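Local coordinates for protein glycoside transferase (Listeria monocytogenes, PDB 6R2M) that is an extracellular glycoside hydrolase that probably acts on exopolysaccharide, at residues E258-A263 with K285-K290. Sequence-based numbering, arbitrary orientation.
Sequences ENESTA and KELLEK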
loop_
_atom_site.group_PDB
_atom_site.type_symbol
_atom_site.label_atom_id
_atom_site.label_comp_id
_atom_site.label_asym_id
_atom_site.label_seq_id
_atom_site.Cartn_x
_atom_site.Cartn_y
_atom_site.Cartn_z
ATOM N N GLU A 258 -19.607 12.694 -5.978
ATOM C CA GLU A 258 -19.554 12.735 -4.522
ATOM C C GLU A 258 -19.166 11.392 -3.914
ATOM O O GLU A 258 -19.260 11.227 -2.691
ATOM C CB GLU A 258 -20.882 13.252 -3.959
ATOM C CG GLU A 258 -21.106 14.700 -4.396
ATOM C CD GLU A 258 -22.101 15.465 -3.539
ATOM O OE1 GLU A 258 -22.567 14.926 -2.518
ATOM O OE2 GLU A 258 -22.417 16.624 -3.897
ATOM N N ASN A 259 -18.659 10.459 -4.721
ATOM C CA ASN A 259 -18.209 9.187 -4.168
ATOM C C ASN A 259 -17.052 9.384 -3.191
ATOM O O ASN A 259 -16.123 10.162 -3.438
ATOM C CB ASN A 259 -17.776 8.238 -5.292
ATOM C CG ASN A 259 -18.950 7.690 -6.072
ATOM O OD1 ASN A 259 -20.093 8.108 -5.871
ATOM N ND2 ASN A 259 -18.671 6.767 -6.988
ATOM N N GLU A 260 -17.118 8.683 -2.074
ATOM C CA GLU A 260 -16.020 8.640 -1.118
ATOM C C GLU A 260 -15.285 7.312 -1.252
ATOM O O GLU A 260 -15.792 6.356 -1.844
ATOM C CB GLU A 260 -16.541 8.831 0.306
ATOM C CG GLU A 260 -17.000 10.258 0.601
ATOM C CD GLU A 260 -17.901 10.341 1.836
ATOM O OE1 GLU A 260 -19.116 10.094 1.693
ATOM O OE2 GLU A 260 -17.393 10.623 2.951
ATOM N N SER A 261 -14.069 7.263 -0.707
ATOM C CA SER A 261 -13.216 6.083 -0.799
ATOM C C SER A 261 -12.815 5.626 0.593
ATOM O O SER A 261 -12.297 6.419 1.383
ATOM C CB SER A 261 -11.959 6.362 -1.615
ATOM O OG SER A 261 -10.926 5.426 -1.284
ATOM N N THR A 262 -13.061 4.345 0.886
ATOM C CA THR A 262 -12.614 3.783 2.157
ATOM C C THR A 262 -11.102 3.913 2.315
ATOM O O THR A 262 -10.611 4.354 3.361
ATOM C CB THR A 262 -13.054 2.328 2.251
ATOM O OG1 THR A 262 -14.483 2.275 2.260
ATOM C CG2 THR A 262 -12.532 1.696 3.527
ATOM N N ALA A 263 -10.344 3.537 1.276
ATOM C CA ALA A 263 -8.889 3.608 1.379
ATOM C C ALA A 263 -8.409 5.038 1.611
ATOM O O ALA A 263 -7.466 5.259 2.379
ATOM C CB ALA A 263 -8.237 3.009 0.133
ATOM N N LYS A 285 -11.026 9.202 11.163
ATOM C CA LYS A 285 -11.317 7.888 11.722
ATOM C C LYS A 285 -12.821 7.633 11.741
ATOM O O LYS A 285 -13.277 6.543 11.380
ATOM C CB LYS A 285 -10.726 7.759 13.126
ATOM C CG LYS A 285 -10.945 6.373 13.731
ATOM C CD LYS A 285 -10.049 6.145 14.932
ATOM C CE LYS A 285 -9.966 4.666 15.304
ATOM N NZ LYS A 285 -11.154 4.204 16.069
ATOM N N GLU A 286 -13.608 8.633 12.146
ATOM C CA GLU A 286 -15.058 8.454 12.149
ATOM C C GLU A 286 -15.597 8.291 10.732
ATOM O O GLU A 286 -16.547 7.528 10.516
ATOM C CB GLU A 286 -15.739 9.624 12.851
ATOM C CG GLU A 286 -15.395 9.743 14.326
ATOM C CD GLU A 286 -16.256 10.768 15.038
ATOM O OE1 GLU A 286 -17.382 11.026 14.568
ATOM O OE2 GLU A 286 -15.804 11.320 16.065
ATOM N N LEU A 287 -14.999 8.983 9.755
ATOM C CA LEU A 287 -15.416 8.810 8.369
ATOM C C LEU A 287 -15.066 7.417 7.862
ATOM O O LEU A 287 -15.826 6.823 7.087
ATOM C CB LEU A 287 -14.777 9.896 7.497
ATOM C CG LEU A 287 -15.445 11.275 7.651
ATOM C CD1 LEU A 287 -14.567 12.403 7.101
ATOM C CD2 LEU A 287 -16.795 11.283 6.930
ATOM N N LEU A 288 -13.926 6.878 8.295
ATOM C CA LEU A 288 -13.537 5.527 7.905
ATOM C C LEU A 288 -14.491 4.494 8.497
ATOM O O LEU A 288 -14.880 3.535 7.821
ATOM C CB LEU A 288 -12.090 5.266 8.351
ATOM C CG LEU A 288 -11.546 3.862 8.163
ATOM C CD1 LEU A 288 -11.547 3.565 6.679
ATOM C CD2 LEU A 288 -10.138 3.699 8.763
ATOM N N GLU A 289 -14.895 4.684 9.753
ATOM C CA GLU A 289 -15.860 3.777 10.369
ATOM C C GLU A 289 -17.215 3.842 9.671
ATOM O O GLU A 289 -17.914 2.825 9.575
ATOM C CB GLU A 289 -15.981 4.106 11.865
ATOM C CG GLU A 289 -14.700 3.734 12.624
ATOM C CD GLU A 289 -14.576 4.383 13.988
ATOM O OE1 GLU A 289 -15.187 5.454 14.215
ATOM O OE2 GLU A 289 -13.849 3.817 14.834
ATOM N N LYS A 290 -17.579 5.010 9.140
ATOM C CA LYS A 290 -18.860 5.168 8.462
ATOM C C LYS A 290 -18.912 4.375 7.159
ATOM O O LYS A 290 -19.962 3.835 6.793
ATOM C CB LYS A 290 -19.115 6.662 8.217
ATOM C CG LYS A 290 -20.257 6.957 7.276
ATOM C CD LYS A 290 -20.362 8.428 6.866
ATOM C CE LYS A 290 -19.180 8.861 6.039
ATOM N NZ LYS A 290 -19.347 10.086 5.185
#
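The flat group here is the carboxylate of E260, met at its edge by the ammonium of K290: NZ lies 3.0 Å from OE2 and uses the syn lone pair of that oxygen, the one on the side of OE1. Methyl CD2 of L287 also comes in at the edge, 4.1 Å from OE2, and segment 285-290 places no atom over either face. OE1 itself stays 3.5 Å from NZ, so the salt bridge is lopsided. The same OE2 is hydrogen-bonded to the hydroxyl of Y265, one turn into the helix that S261 opens, and this second bond should help fix the rotation of the carboxylate. K290 reaches across at about a right angle to the glutamate chain, its own chain bent at chi3 (66°) to bring NZ round. Next to the salt bridge, T262 and L288 pack in a buried van der Waals contact. L288 CD1 lies 3.8 Å from T262 CG2 and 3.5 Å from T262 O; with CG2 anti to the backbone N, the methyl is the branch that meets L288, the two side chains crossing at about a right angle, and the CA atoms of the pair are 6.1 Å apart. S261 is the N-cap, its OG bonded to the N of V264. Overall, this is an antiparallel helical hairpin closing on itself: the last turn of helix 278-290 packs against the capped start of helix 262-274.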